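Local coordinates for protein 6-pyruvoyl tetrahydropterin synthase (Plasmodium falciparum, PDB 1Y13) that belongs to the 6-pyruvoyl tetrahydropterin synthase family and assembles as six chains that bind zinc and biopterin, with residues of neighbouring subunits completing the biopterin pockets, at residues N34-I39 with E46-H51; Y53-K58 with I165-S170; G67-F72 with R158-I163. All coordinates share one frame; numbering follows the deposited sequence.

Contact 1: residues N34-I39 with E46-H51; sequences NCAHFI and ETLHGH. With ZN (zinc ion), chain D; BIO (biopterin), chain E.
The imidazoles of His37, His49 and His51 meet around one zinc ion, each turned differently. CD2 of His37 sits over one face of the His49 ring, the two planes inclined at 59°, while the edge of the His49 ring is met near its plane by O10 of biopterin. NE2 of His37 lies in the plane of the His51 ring, at its edge. All three rings point NE2 at the metal, at 2.3 Å from His37 NE2, 2.1 Å from His49 NE2 and 2.2 Å from His51 NE2; O9 and O10 of biopterin bring the zinc to five donor atoms. ND1 is also bonded in each case, which helps set the ring rotation: His49 ND1 donates to Thr47 O in the ring plane at 2.9 Å, His37 ND1 bonds Ser133, and His51 ND1 bonds Asn52 of a second subunit. The rings gather on one side because antiparallel pairing puts Cys35, His37, His49 and His51 on the same sheet face; His37 N bonds His49 O at 3.0 Å. Gly50, lacking a side chain, lets its CA come 4.0 Å from Ala36 CA. Glu46, in the loop before strand 49-51, leaves the backbone with CG between N and the carbonyl carbon (chi1 70°) and then runs extended; Ile39 N donates a hydrogen bond to Glu46 OE2 at 2.9 Å on the anti side, 35° out of the carboxylate plane. Three histidines on two adjacent antiparallel strands form the zinc site characteristic of this synthase family, here chelated by biopterin.

Contact 2: residues Y53-K58 with I165-S170; sequences YNVSLK and ISVSES. With BIO (biopterin), chain E.
The carbonyl oxygen of Asn54 is held twice from the facing strand: Ser168 N donates to Asn54 O at 2.9 Å, and the CA-H of Val167 approaches Asn54 O at 3.3 Å. The same scheme recurs at Ser168 O, which takes the N-H of Asn54 and the CA-H of Tyr53, and again two residues on, where Ser56 and Ser166 form the next hydrogen-bonded antiparallel pair. Pairing of this kind sorts the side chains. Asn54, Ser56, Ser166 and Ser168 share one face, with Ser168 OG 3.3 Å from Asn54 CB and Asn54 ND2 hydrogen-bonded to Ser28 O and Ser32 OG. Val55, Leu57, Ile165 and Val167 share the other; there Ile165 holds CG1 between the backbone N and the carbonyl carbon (chi1 70°), which leaves CG2 anti to the carbonyl carbon, where it meets Leu57 CD1 at 3.7 Å. At the end near the zinc, Tyr53 CE2 rests 3.9 Å from Glu169 CB, the ring and carboxylate planes 78° apart. A water lies in the plane of the Tyr53 ring, 2.7 Å from Tyr53 OH, and gives a weak bond to Glu169 OE1, while Glu169 OE2 stands 3.1 Å from O10 of biopterin. The two strands run in the middle of the antiparallel sheet, flanked by strands 21-41 and 173-180; helix 72-86 packs on Val55 and Leu57, and helix 135-150 on Tyr53 and Ile165.

Contact 3: residues G67-F72 with R158-I163; sequences GYVIDF and RHIHYI. With BIO (biopterin), chain G.
Arg158 reaches across to the loop 67-72 and lays the edge of its guanidinium against the carbonyl of Val69. NE donates to Val69 O at 3.0 Å, with the oxygen almost exactly in the guanidinium plane but the donor tilted 31° from the plane of the carbonyl. NH2 adds weak bonds to Val69 O and Tyr68 O, and makes a salt bridge with Asp66. A bend at chi3 (61°) turns the guanidinium so that its NE/NH2 edge faces the loop carbonyls, where the side chain runs aslant of Ile70 and NE passes 3.8 Å from Ile70 CA. Beside it, Ile70 and Ile160 meet at about a right angle, the two CD1 methyls 4.0 Å apart. Ile160 follows His159, which ends the preceding helix in a Schellman motif. The loop also holds biopterin through one carbonyl, one N-H and two rings: its N2 donates to Ile70 O at 2.7 Å, and Phe72 N donates to its N1 at 3.0 Å. Tyr68 and Phe72 place their rings over opposite faces of the pterin, Tyr68 CD1 3.3 Å from C2. Asp71 OD1 lies near N8 and also caps helix 72-86 through Ser73 N. Glu136 and Thr135 of a neighbouring subunit hydrogen-bond the same ligand. The result is an aromatic sandwich around a pterin, set on a helix-capping loop at a subunit interface, with Arg158 and Ile160 packed behind that loop.

In the fold
Followed from the N terminus, strand 21-41 leads into the short strand 44-45, which lines its other side, and contact 1 closes the loop by pairing 21-41 with strand 49-62. That strand then runs straight on into contact 2, so the two come in series, touching where His51 meets Glu169 and His37 meets Tyr53. Contact 2 waits more than a hundred residues for its partner. Within that span contact 3 both opens and closes, joining the loop ahead of helix 72-86 to the turn between helix 152-157 and strand 162-168; Leu57 and Ile163 link it to contact 2. Contacts 1 and 3, about 35 Å apart between centres, lie on opposite sides of the centre of this tunnelling-fold subunit, each contributing to a different biopterin pocket.

Contact 1: residues N34-I39 with E46-H51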
loop_
_atom_site.group_PDB
_atom_site.type_symbol
_atom_site.label_atom_id
_atom_site.label_comp_id
_atom_site.label_asym_id
_atom_site.label_seq_id
_atom_site.Cartn_x
_atom_site.Cartn_y
_atom_site.Cartn_z
ATOM N N ASN A 34 -14.263 -13.150 -4.479
ATOM C CA ASN A 34 -15.289 -12.168 -4.142
ATOM C C ASN A 34 -16.604 -12.887 -3.903
ATOM O O ASN A 34 -17.222 -13.365 -4.857
ATOM C CB ASN A 34 -15.441 -11.094 -5.249
ATOM C CG ASN A 34 -14.092 -10.531 -5.717
ATOM O OD1 ASN A 34 -13.139 -10.419 -4.944
ATOM N ND2 ASN A 34 -14.013 -10.190 -6.968
ATOM N N CYS A 35 -17.022 -12.957 -2.639
ATOM C CA CYS A 35 -18.158 -13.799 -2.226
ATOM C C CYS A 35 -19.194 -13.067 -1.377
ATOM O O CYS A 35 -18.865 -12.093 -0.688
ATOM C CB CYS A 35 -17.634 -14.984 -1.415
ATOM S SG CYS A 35 -16.751 -16.165 -2.452
ATOM N N ALA A 36 -20.428 -13.557 -1.416
ATOM C CA ALA A 36 -21.454 -13.148 -0.498
ATOM C C ALA A 36 -21.507 -14.120 0.686
ATOM O O ALA A 36 -21.120 -15.289 0.557
ATOM C CB ALA A 36 -22.831 -13.073 -1.215
ATOM N N HIS A 37 -21.986 -13.646 1.833
ATOM C CA HIS A 37 -22.141 -14.507 3.004
ATOM C C HIS A 37 -22.929 -13.761 4.082
ATOM O O HIS A 37 -23.171 -12.552 3.965
ATOM C CB HIS A 37 -20.754 -14.938 3.554
ATOM C CG HIS A 37 -20.164 -13.975 4.545
ATOM N ND1 HIS A 37 -19.838 -14.341 5.837
ATOM C CD2 HIS A 37 -19.832 -12.666 4.433
ATOM C CE1 HIS A 37 -19.324 -13.302 6.474
ATOM N NE2 HIS A 37 -19.306 -12.272 5.645
ATOM N N PHE A 38 -23.317 -14.474 5.128
ATOM C CA PHE A 38 -23.690 -13.815 6.360
ATOM C C PHE A 38 -23.309 -14.726 7.498
ATOM O O PHE A 38 -23.373 -15.945 7.376
ATOM C CB PHE A 38 -25.180 -13.396 6.385
ATOM C CG PHE A 38 -26.153 -14.546 6.276
ATOM C CD1 PHE A 38 -26.555 -15.229 7.402
ATOM C CD2 PHE A 38 -26.670 -14.931 5.040
ATOM C CE1 PHE A 38 -27.463 -16.300 7.302
ATOM C CE2 PHE A 38 -27.570 -15.973 4.929
ATOM C CZ PHE A 38 -27.957 -16.673 6.053
ATOM N N ILE A 39 -22.863 -14.132 8.596
ATOM C CA ILE A 39 -22.602 -14.899 9.804
ATOM C C ILE A 39 -23.870 -15.194 10.608
ATOM O O ILE A 39 -24.745 -14.356 10.751
ATOM C CB ILE A 39 -21.477 -14.248 10.618
ATOM C CG1 ILE A 39 -20.141 -14.727 10.033
ATOM C CG2 ILE A 39 -21.600 -14.615 12.087
ATOM C CD1 ILE A 39 -19.016 -13.755 10.188
ATOM N N GLU A 46 -26.729 -11.875 10.951
ATOM C CA GLU A 46 -26.572 -10.565 10.306
ATOM C C GLU A 46 -27.139 -10.628 8.885
ATOM O O GLU A 46 -27.378 -11.717 8.353
ATOM C CB GLU A 46 -25.100 -10.105 10.281
ATOM C CG GLU A 46 -24.230 -10.925 9.336
ATOM C CD GLU A 46 -22.722 -10.697 9.495
ATOM O OE1 GLU A 46 -22.295 -9.818 10.279
ATOM O OE2 GLU A 46 -21.958 -11.417 8.819
ATOM N N THR A 47 -27.334 -9.463 8.280
ATOM C CA THR A 47 -27.848 -9.381 6.909
ATOM C C THR A 47 -26.805 -9.841 5.878
ATOM O O THR A 47 -25.592 -9.757 6.109
ATOM C CB THR A 47 -28.326 -7.952 6.550
ATOM O OG1 THR A 47 -27.249 -7.049 6.729
ATOM C CG2 THR A 47 -29.474 -7.502 7.446
ATOM N N LEU A 48 -27.294 -10.382 4.765
ATOM C CA LEU A 48 -26.475 -10.695 3.592
ATOM C C LEU A 48 -25.596 -9.522 3.184
ATOM O O LEU A 48 -26.054 -8.381 3.121
ATOM C CB LEU A 48 -27.387 -11.057 2.431
ATOM C CG LEU A 48 -26.750 -11.535 1.127
ATOM C CD1 LEU A 48 -26.069 -12.888 1.349
ATOM C CD2 LEU A 48 -27.849 -11.643 0.089
ATOM N N HIS A 49 -24.322 -9.796 2.948
ATOM C CA HIS A 49 -23.399 -8.817 2.394
ATOM C C HIS A 49 -22.267 -9.593 1.702
ATOM O O HIS A 49 -22.445 -10.753 1.369
ATOM C CB HIS A 49 -22.870 -7.865 3.471
ATOM C CG HIS A 49 -22.127 -8.563 4.559
ATOM N ND1 HIS A 49 -22.750 -9.405 5.456
ATOM C CD2 HIS A 49 -20.810 -8.585 4.869
ATOM C CE1 HIS A 49 -21.847 -9.908 6.279
ATOM N NE2 HIS A 49 -20.662 -9.429 5.942
ATOM N N GLY A 50 -21.127 -8.959 1.468
ATOM C CA GLY A 50 -20.046 -9.623 0.772
ATOM C C GLY A 50 -18.696 -9.010 1.018
ATOM O O GLY A 50 -18.594 -7.969 1.644
ATOM N N HIS A 51 -17.660 -9.671 0.510
ATOM C CA HIS A 51 -16.276 -9.263 0.687
ATOM C C HIS A 51 -15.411 -9.671 -0.498
ATOM O O HIS A 51 -15.703 -10.643 -1.182
ATOM C CB HIS A 51 -15.679 -9.914 1.943
ATOM C CG HIS A 51 -16.381 -9.532 3.195
ATOM N ND1 HIS A 51 -16.332 -8.255 3.704
ATOM C CD2 HIS A 51 -17.165 -10.249 4.036
ATOM C CE1 HIS A 51 -17.058 -8.198 4.806
ATOM N NE2 HIS A 51 -17.582 -9.390 5.020
HETATM ZN ZN ZN D . -18.841 -10.270 6.662
HETATM N N1 BIO E . -15.058 -11.333 13.288
HETATM N N2 BIO E . -13.280 -12.694 13.917
HETATM C C2 BIO E . -14.222 -12.347 12.995
HETATM N N3 BIO E . -14.352 -12.969 11.803
HETATM C C4A BIO E . -16.221 -11.588 11.095
HETATM C C8A BIO E . -16.034 -10.945 12.412
HETATM N N8 BIO E . -16.878 -9.931 12.743
HETATM C C7 BIO E . -17.858 -9.499 11.919
HETATM C C6 BIO E . -18.033 -10.075 10.678
HETATM N N5 BIO E . -17.217 -11.103 10.314
HETATM C C9 BIO E . -19.127 -9.599 9.744
HETATM O O9 BIO E . -19.607 -10.665 8.840
HETATM C C10 BIO E . -18.747 -8.327 8.911
HETATM O O10 BIO E . -18.214 -8.695 7.623
HETATM C C11 BIO E . -17.771 -7.335 9.570
#

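Contact 2: residues Y53-K58 with I165-S170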
loop_
_atom_site.group_PDB
_atom_site.type_symbol
_atom_site.label_atom_id
_atom_site.label_comp_id
_atom_site.label_asym_id
_atom_site.label_seq_id
_atom_site.Cartn_x
_atom_site.Cartn_y
_atom_site.Cartn_z
ATOM N N TYR A 53 -12.247 -11.350 -0.464
ATOM C CA TYR A 53 -11.337 -12.034 0.448
ATOM C C TYR A 53 -10.011 -12.193 -0.248
ATOM O O TYR A 53 -9.963 -12.431 -1.458
ATOM C CB TYR A 53 -11.837 -13.396 0.832
ATOM C CG TYR A 53 -13.110 -13.450 1.628
ATOM C CD1 TYR A 53 -14.359 -13.508 0.987
ATOM C CD2 TYR A 53 -13.071 -13.524 3.026
ATOM C CE1 TYR A 53 -15.543 -13.610 1.731
ATOM C CE2 TYR A 53 -14.238 -13.637 3.770
ATOM C CZ TYR A 53 -15.474 -13.688 3.114
ATOM O OH TYR A 53 -16.628 -13.782 3.860
ATOM N N ASN A 54 -8.937 -12.044 0.511
ATOM C CA ASN A 54 -7.606 -12.110 -0.040
ATOM C C ASN A 54 -6.748 -13.083 0.751
ATOM O O ASN A 54 -6.759 -13.074 1.972
ATOM C CB ASN A 54 -6.997 -10.716 -0.037
ATOM C CG ASN A 54 -5.677 -10.662 -0.746
ATOM O OD1 ASN A 54 -4.631 -10.600 -0.105
ATOM N ND2 ASN A 54 -5.706 -10.710 -2.078
ATOM N N VAL A 55 -5.994 -13.903 0.043
ATOM C CA VAL A 55 -5.174 -14.966 0.654
ATOM C C VAL A 55 -3.683 -14.747 0.429
ATOM O O VAL A 55 -3.247 -14.497 -0.699
ATOM C CB VAL A 55 -5.587 -16.348 0.090
ATOM C CG1 VAL A 55 -4.736 -17.475 0.645
ATOM C CG2 VAL A 55 -7.073 -16.604 0.398
ATOM N N SER A 56 -2.911 -14.823 1.503
ATOM C CA SER A 56 -1.463 -14.889 1.416
ATOM C C SER A 56 -0.948 -16.167 2.072
ATOM O O SER A 56 -1.480 -16.602 3.078
ATOM C CB SER A 56 -0.814 -13.664 2.060
ATOM O OG SER A 56 -0.808 -13.798 3.463
ATOM N N LEU A 57 0.075 -16.767 1.469
ATOM C CA LEU A 57 0.639 -18.045 1.878
ATOM C C LEU A 57 2.122 -17.929 2.217
ATOM O O LEU A 57 2.898 -17.363 1.453
ATOM C CB LEU A 57 0.498 -19.070 0.753
ATOM C CG LEU A 57 1.127 -20.465 0.933
ATOM C CD1 LEU A 57 0.541 -21.191 2.140
ATOM C CD2 LEU A 57 0.913 -21.314 -0.332
ATOM N N LYS A 58 2.503 -18.499 3.352
ATOM C CA LYS A 58 3.888 -18.538 3.761
ATOM C C LYS A 58 4.261 -19.965 4.186
ATOM O O LYS A 58 3.468 -20.647 4.842
ATOM C CB LYS A 58 4.091 -17.546 4.892
ATOM C CG LYS A 58 5.428 -17.600 5.553
ATOM C CD LYS A 58 5.559 -16.444 6.496
ATOM C CE LYS A 58 5.064 -16.821 7.872
ATOM N NZ LYS A 58 5.498 -15.772 8.833
ATOM N N ILE A 165 -1.426 -19.504 6.391
ATOM C CA ILE A 165 -2.145 -18.617 5.498
ATOM C C ILE A 165 -2.816 -17.482 6.265
ATOM O O ILE A 165 -3.282 -17.652 7.403
ATOM C CB ILE A 165 -3.218 -19.329 4.596
ATOM C CG1 ILE A 165 -4.387 -19.803 5.412
ATOM C CG2 ILE A 165 -2.678 -20.508 3.800
ATOM C CD1 ILE A 165 -5.647 -19.516 4.722
ATOM N N SER A 166 -2.850 -16.322 5.639
ATOM C CA SER A 166 -3.614 -15.213 6.127
ATOM C C SER A 166 -4.778 -15.037 5.184
ATOM O O SER A 166 -4.604 -15.048 3.962
ATOM C CB SER A 166 -2.770 -13.949 6.102
ATOM O OG SER A 166 -1.883 -13.933 7.204
ATOM N N VAL A 167 -5.966 -14.866 5.739
ATOM C CA VAL A 167 -7.138 -14.572 4.922
ATOM C C VAL A 167 -7.697 -13.253 5.417
ATOM O O VAL A 167 -8.120 -13.163 6.575
ATOM C CB VAL A 167 -8.242 -15.656 4.996
ATOM C CG1 VAL A 167 -9.401 -15.280 4.065
ATOM C CG2 VAL A 167 -7.720 -17.019 4.612
ATOM N N SER A 168 -7.704 -12.234 4.555
ATOM C CA SER A 168 -8.335 -10.990 4.928
ATOM C C SER A 168 -9.754 -10.905 4.370
ATOM O O SER A 168 -9.990 -11.246 3.211
ATOM C CB SER A 168 -7.489 -9.800 4.486
ATOM O OG SER A 168 -7.448 -9.738 3.082
ATOM N N GLU A 169 -10.699 -10.448 5.189
ATOM C CA GLU A 169 -12.056 -10.183 4.697
ATOM C C GLU A 169 -12.173 -8.786 4.131
ATOM O O GLU A 169 -13.068 -8.497 3.352
ATOM C CB GLU A 169 -13.130 -10.460 5.759
ATOM C CG GLU A 169 -13.307 -9.413 6.839
ATOM C CD GLU A 169 -14.661 -9.537 7.565
ATOM O OE1 GLU A 169 -15.263 -10.652 7.600
ATOM O OE2 GLU A 169 -15.137 -8.498 8.093
ATOM N N SER A 170 -11.243 -7.926 4.521
ATOM C CA SER A 170 -11.098 -6.600 3.968
ATOM C C SER A 170 -9.641 -6.161 4.223
ATOM O O SER A 170 -8.902 -6.877 4.881
ATOM C CB SER A 170 -12.110 -5.635 4.604
ATOM O OG SER A 170 -11.795 -5.313 5.944
HETATM N N1 BIO E . -15.058 -11.333 13.288
HETATM N N2 BIO E . -13.280 -12.694 13.917
HETATM C C2 BIO E . -14.222 -12.347 12.995
HETATM N N3 BIO E . -14.352 -12.969 11.803
HETATM C C4A BIO E . -16.221 -11.588 11.095
HETATM C C8A BIO E . -16.034 -10.945 12.412
HETATM N N8 BIO E . -16.878 -9.931 12.743
HETATM C C7 BIO E . -17.858 -9.499 11.919
HETATM C C6 BIO E . -18.033 -10.075 10.678
HETATM N N5 BIO E . -17.217 -11.103 10.314
HETATM C C9 BIO E . -19.127 -9.599 9.744
HETATM O O9 BIO E . -19.607 -10.665 8.840
HETATM C C10 BIO E . -18.747 -8.327 8.911
HETATM O O10 BIO E . -18.214 -8.695 7.623
HETATM C C11 BIO E . -17.771 -7.335 9.570
HETATM O O HOH W 1 -16.178 -13.844 6.523
#

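Contact 3: residues G67-F72 with R158-I163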
loop_
_atom_site.group_PDB
_atom_site.type_symbol
_atom_site.label_atom_id
_atom_site.label_comp_id
_atom_site.label_asym_id
_atom_site.label_seq_id
_atom_site.Cartn_x
_atom_site.Cartn_y
_atom_site.Cartn_z
ATOM N N GLY A 67 18.401 -23.839 -4.689
ATOM C CA GLY A 67 18.472 -22.453 -4.225
ATOM C C GLY A 67 17.198 -21.885 -3.612
ATOM O O GLY A 67 17.171 -20.735 -3.199
ATOM N N TYR A 68 16.156 -22.706 -3.543
ATOM C CA TYR A 68 14.842 -22.305 -3.060
ATOM C C TYR A 68 14.426 -23.006 -1.771
ATOM O O TYR A 68 14.826 -24.146 -1.527
ATOM C CB TYR A 68 13.769 -22.683 -4.083
ATOM C CG TYR A 68 13.900 -22.121 -5.471
ATOM C CD1 TYR A 68 14.551 -20.907 -5.716
ATOM C CD2 TYR A 68 13.341 -22.798 -6.551
ATOM C CE1 TYR A 68 14.635 -20.396 -7.009
ATOM C CE2 TYR A 68 13.415 -22.288 -7.844
ATOM C CZ TYR A 68 14.067 -21.094 -8.072
ATOM O OH TYR A 68 14.141 -20.594 -9.359
ATOM N N VAL A 69 13.575 -22.352 -0.978
ATOM C CA VAL A 69 12.793 -23.078 0.011
ATOM C C VAL A 69 11.831 -23.971 -0.779
ATOM O O VAL A 69 11.789 -25.185 -0.581
ATOM C CB VAL A 69 12.015 -22.146 0.966
ATOM C CG1 VAL A 69 10.995 -22.940 1.790
ATOM C CG2 VAL A 69 12.967 -21.404 1.884
ATOM N N ILE A 70 11.082 -23.327 -1.676
ATOM C CA ILE A 70 10.231 -23.929 -2.709
ATOM C C ILE A 70 10.017 -22.830 -3.778
ATOM O O ILE A 70 10.056 -21.646 -3.455
ATOM C CB ILE A 70 8.866 -24.492 -2.138
ATOM C CG1 ILE A 70 8.101 -25.305 -3.189
ATOM C CG2 ILE A 70 7.957 -23.394 -1.555
ATOM C CD1 ILE A 70 7.100 -26.292 -2.607
ATOM N N ASP A 71 9.836 -23.224 -5.038
ATOM C CA ASP A 71 9.599 -22.281 -6.142
ATOM C C ASP A 71 8.380 -21.386 -5.869
ATOM O O ASP A 71 7.319 -21.882 -5.532
ATOM C CB ASP A 71 9.401 -23.047 -7.453
ATOM C CG ASP A 71 9.706 -22.198 -8.696
ATOM O OD1 ASP A 71 9.348 -21.008 -8.732
ATOM O OD2 ASP A 71 10.309 -22.725 -9.652
ATOM N N PHE A 72 8.550 -20.071 -5.986
ATOM C CA PHE A 72 7.437 -19.139 -5.796
ATOM C C PHE A 72 6.270 -19.523 -6.724
ATOM O O PHE A 72 5.121 -19.465 -6.314
ATOM C CB PHE A 72 7.833 -17.696 -6.116
ATOM C CG PHE A 72 8.715 -17.027 -5.079
ATOM C CD1 PHE A 72 8.344 -16.974 -3.744
ATOM C CD2 PHE A 72 9.851 -16.328 -5.482
ATOM C CE1 PHE A 72 9.141 -16.313 -2.821
ATOM C CE2 PHE A 72 10.653 -15.657 -4.566
ATOM C CZ PHE A 72 10.313 -15.661 -3.233
ATOM N N ARG A 158 11.114 -31.703 0.607
ATOM C CA ARG A 158 11.839 -30.434 0.670
ATOM C C ARG A 158 12.075 -29.985 2.114
ATOM O O ARG A 158 12.691 -28.957 2.358
ATOM C CB ARG A 158 11.125 -29.355 -0.166
ATOM C CG ARG A 158 11.065 -29.735 -1.653
ATOM C CD ARG A 158 10.673 -28.589 -2.564
ATOM N NE ARG A 158 11.621 -27.477 -2.494
ATOM C CZ ARG A 158 12.629 -27.250 -3.336
ATOM N NH1 ARG A 158 12.863 -28.053 -4.365
ATOM N NH2 ARG A 158 13.400 -26.184 -3.147
ATOM N N HIS A 159 11.587 -30.772 3.064
ATOM C CA HIS A 159 11.755 -30.490 4.501
ATOM C C HIS A 159 11.025 -29.223 4.964
ATOM O O HIS A 159 11.466 -28.536 5.892
ATOM C CB HIS A 159 13.231 -30.423 4.898
ATOM C CG HIS A 159 13.939 -31.742 4.859
ATOM N ND1 HIS A 159 13.625 -32.783 5.705
ATOM C CD2 HIS A 159 14.989 -32.167 4.115
ATOM C CE1 HIS A 159 14.433 -33.803 5.468
ATOM N NE2 HIS A 159 15.273 -33.453 4.509
ATOM N N ILE A 160 9.908 -28.943 4.316
ATOM C CA ILE A 160 8.993 -27.886 4.744
ATOM C C ILE A 160 8.210 -28.398 5.965
ATOM O O ILE A 160 7.636 -29.497 5.924
ATOM C CB ILE A 160 8.071 -27.477 3.579
ATOM C CG1 ILE A 160 8.904 -26.705 2.537
ATOM C CG2 ILE A 160 6.869 -26.632 4.077
ATOM C CD1 ILE A 160 8.383 -26.798 1.117
ATOM N N HIS A 161 8.225 -27.632 7.054
ATOM C CA HIS A 161 7.686 -28.123 8.331
ATOM C C HIS A 161 6.567 -27.252 8.887
ATOM O O HIS A 161 5.971 -27.577 9.913
ATOM C CB HIS A 161 8.808 -28.345 9.376
ATOM C CG HIS A 161 9.742 -27.178 9.524
ATOM N ND1 HIS A 161 10.776 -26.934 8.643
ATOM C CD2 HIS A 161 9.784 -26.178 10.438
ATOM C CE1 HIS A 161 11.417 -25.836 9.009
ATOM N NE2 HIS A 161 10.837 -25.359 10.096
ATOM N N TYR A 162 6.252 -26.166 8.190
ATOM C CA TYR A 162 5.287 -25.208 8.699
ATOM C C TYR A 162 4.658 -24.445 7.551
ATOM O O TYR A 162 5.339 -24.035 6.620
ATOM C CB TYR A 162 5.965 -24.252 9.681
ATOM C CG TYR A 162 5.091 -23.128 10.195
ATOM C CD1 TYR A 162 4.267 -23.311 11.302
ATOM C CD2 TYR A 162 5.107 -21.884 9.586
ATOM C CE1 TYR A 162 3.483 -22.285 11.782
ATOM C CE2 TYR A 162 4.332 -20.846 10.061
ATOM C CZ TYR A 162 3.522 -21.056 11.155
ATOM O OH TYR A 162 2.751 -20.026 11.628
ATOM N N ILE A 163 3.343 -24.288 7.623
ATOM C CA ILE A 163 2.573 -23.589 6.603
ATOM C C ILE A 163 1.585 -22.646 7.292
ATOM O O ILE A 163 0.944 -22.999 8.289
ATOM C CB ILE A 163 1.833 -24.588 5.703
ATOM C CG1 ILE A 163 2.839 -25.445 4.945
ATOM C CG2 ILE A 163 0.974 -23.881 4.666
ATOM C CD1 ILE A 163 2.249 -26.668 4.325
HETATM N N1 BIO G . 11.378 -19.072 -6.237
HETATM N N2 BIO G . 11.643 -19.479 -3.980
HETATM C C2 BIO G . 12.042 -18.812 -5.095
HETATM N N3 BIO G . 13.066 -17.920 -5.065
HETATM C C4 BIO G . 13.487 -17.264 -6.174
HETATM O O4 BIO G . 14.425 -16.454 -6.148
HETATM C C4A BIO G . 12.789 -17.479 -7.454
HETATM C C8A BIO G . 11.699 -18.440 -7.399
HETATM N N8 BIO G . 11.037 -18.681 -8.530
HETATM C C7 BIO G . 11.362 -18.078 -9.674
HETATM C C6 BIO G . 12.360 -17.153 -9.761
HETATM N N5 BIO G . 13.091 -16.873 -8.629
HETATM C C9 BIO G . 12.649 -16.558 -11.128
HETATM O O9 BIO G . 13.956 -15.940 -11.233
HETATM C C10 BIO G . 11.715 -15.482 -11.724
HETATM O O10 BIO G . 11.667 -14.259 -10.930
HETATM C C11 BIO G . 10.393 -16.085 -12.232
HETATM O O HOH W 2 12.362 -26.280 2.061
#